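Local coordinates for heavy-metal chelation domain-containing protein (Pyrococcus horikoshii, PDB 3NPG) that is of unknown function but probably takes part in heavy-metal chelation through a Rossmann-like domain, at residues R118-G123 and Y139-N144. Residues are numbered along the deposited sequence; the frame is centred on the assembly and turned at random.
Sequences RIAIIG and YVFERN
Ala120 meets Phe141 at the rim of the aromatic ring: its CB lies in the ring plane, 4.0 Å from CE2. Phe141 has CG anti to its own carbonyl carbon (chi1 -53°), which brings the CE2 edge of the ring up to Ala120, while CG1 of Ile122 approaches CD2 obliquely at 4.2 Å. Glu158 and Ile161 of helix 158-161 pack on Phe141 from this side of the sheet. Tyr139 projects from the same face, beside and in the same direction as Arg118, whose CD reaches CE1 at 4.2 Å; the guanidinium is turned 64° from the phenol plane, and the tyrosine OH is hydrogen-bonded to Glu137. The two strands are parallel neighbours joined by helix 126-132, a beta-alpha-beta crossover of the kind from which Rossmann-like folds are built. That helix lies across the other face, where Ile121 CG2 and Val140 CG1 meet at 4.3 Å and both residues touch Val129. Four backbone hydrogen bonds set the register, from Tyr139 N to Ile119 O (2.9 Å) through to Gly123 N to Phe141 O (2.8 Å). The strand ends at Ile122; at the backbone angles of Gly123 a CB would press against the carbonyl O of Ile122, which favours glycine. Here Glu142, bent at chi2 (55°), brings OE1 within 3.5 Å of Gly123 CA, and that oxygen accepts a hydrogen bond from Asn124 N, while OE2 receives Asn144 N at 3.0 Å through the anti lone pair.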
# COMPACT_ATOMS: atom_id res chain seq x y z
N ARG A 118 6.94 9.02 29.07
CA ARG A 118 6.75 8.30 27.81
C ARG A 118 5.57 8.85 27.05
O ARG A 118 4.49 9.04 27.62
CB ARG A 118 6.58 6.80 28.06
CG ARG A 118 7.89 6.10 28.37
CD ARG A 118 7.70 4.62 28.57
NE ARG A 118 7.08 4.33 29.86
CZ ARG A 118 7.77 4.07 30.97
NH1 ARG A 118 9.10 4.05 30.94
NH2 ARG A 118 7.13 3.82 32.10
N ILE A 119 5.76 9.12 25.77
CA ILE A 119 4.73 9.67 24.91
C ILE A 119 4.41 8.72 23.75
O ILE A 119 5.33 8.21 23.11
CB ILE A 119 5.15 11.10 24.37
CG1 ILE A 119 5.44 12.07 25.53
CG2 ILE A 119 4.08 11.67 23.43
CD1 ILE A 119 6.02 13.38 25.11
N ALA A 120 3.12 8.51 23.47
CA ALA A 120 2.69 7.73 22.31
C ALA A 120 2.14 8.67 21.26
O ALA A 120 1.17 9.39 21.53
CB ALA A 120 1.63 6.72 22.71
N ILE A 121 2.79 8.74 20.09
CA ILE A 121 2.35 9.61 19.00
C ILE A 121 1.66 8.79 17.91
O ILE A 121 2.31 7.99 17.23
CB ILE A 121 3.53 10.49 18.45
CG1 ILE A 121 4.04 11.46 19.54
CG2 ILE A 121 3.10 11.25 17.18
CD1 ILE A 121 5.21 12.39 19.08
N ILE A 122 0.33 8.96 17.78
CA ILE A 122 -0.46 8.26 16.76
C ILE A 122 -0.61 9.16 15.54
O ILE A 122 -1.18 10.25 15.63
CB ILE A 122 -1.82 7.79 17.34
CG1 ILE A 122 -1.61 6.83 18.54
CG2 ILE A 122 -2.68 7.13 16.26
CD1 ILE A 122 -2.52 7.07 19.68
N GLY A 123 0.00 8.74 14.44
CA GLY A 123 0.09 9.54 13.23
C GLY A 123 1.43 10.24 13.15
O GLY A 123 1.78 11.01 14.04
N TYR A 139 7.06 6.93 21.17
CA TYR A 139 6.65 5.76 20.38
C TYR A 139 5.70 6.23 19.29
O TYR A 139 4.58 6.65 19.59
CB TYR A 139 5.96 4.71 21.27
CG TYR A 139 6.89 4.05 22.27
CD1 TYR A 139 7.10 4.61 23.53
CD2 TYR A 139 7.53 2.86 21.97
CE1 TYR A 139 7.96 4.02 24.45
CE2 TYR A 139 8.39 2.26 22.89
CZ TYR A 139 8.61 2.84 24.12
OH TYR A 139 9.45 2.24 25.03
N VAL A 140 6.18 6.25 18.02
CA VAL A 140 5.37 6.75 16.89
C VAL A 140 4.67 5.59 16.17
O VAL A 140 5.31 4.60 15.83
CB VAL A 140 6.22 7.62 15.91
CG1 VAL A 140 5.32 8.34 14.91
CG2 VAL A 140 7.07 8.62 16.67
N PHE A 141 3.35 5.73 15.93
CA PHE A 141 2.56 4.70 15.25
C PHE A 141 1.95 5.26 13.98
O PHE A 141 1.26 6.28 14.03
CB PHE A 141 1.46 4.16 16.17
CG PHE A 141 1.96 3.67 17.51
CD1 PHE A 141 2.44 2.37 17.65
CD2 PHE A 141 1.94 4.50 18.62
CE1 PHE A 141 2.92 1.92 18.89
CE2 PHE A 141 2.42 4.05 19.85
CZ PHE A 141 2.90 2.76 19.98
N GLU A 142 2.21 4.61 12.84
CA GLU A 142 1.66 5.07 11.57
C GLU A 142 0.98 3.93 10.81
O GLU A 142 1.54 2.84 10.68
CB GLU A 142 2.74 5.75 10.71
CG GLU A 142 2.22 6.36 9.41
CD GLU A 142 1.08 7.35 9.56
OE1 GLU A 142 1.31 8.45 10.12
OE2 GLU A 142 -0.03 7.06 9.07
N ARG A 143 -0.24 4.18 10.32
CA ARG A 143 -1.03 3.21 9.58
C ARG A 143 -0.75 3.31 8.06
O ARG A 143 -0.66 2.28 7.38
CB ARG A 143 -2.52 3.41 9.89
CG ARG A 143 -3.41 2.32 9.36
CD ARG A 143 -4.80 2.41 9.92
NE ARG A 143 -5.76 1.69 9.08
CZ ARG A 143 -6.03 0.40 9.20
NH1 ARG A 143 -5.47 -0.32 10.16
NH2 ARG A 143 -6.92 -0.18 8.39
N ASN A 144 -0.60 4.55 7.53
CA ASN A 144 -0.32 4.79 6.10
C ASN A 144 1.16 4.52 5.79
O ASN A 144 2.04 5.07 6.45
CB ASN A 144 -0.70 6.23 5.71
CG ASN A 144 -0.49 6.57 4.25
OD1 ASN A 144 -0.47 5.69 3.37
ND2 ASN A 144 -0.38 7.85 3.95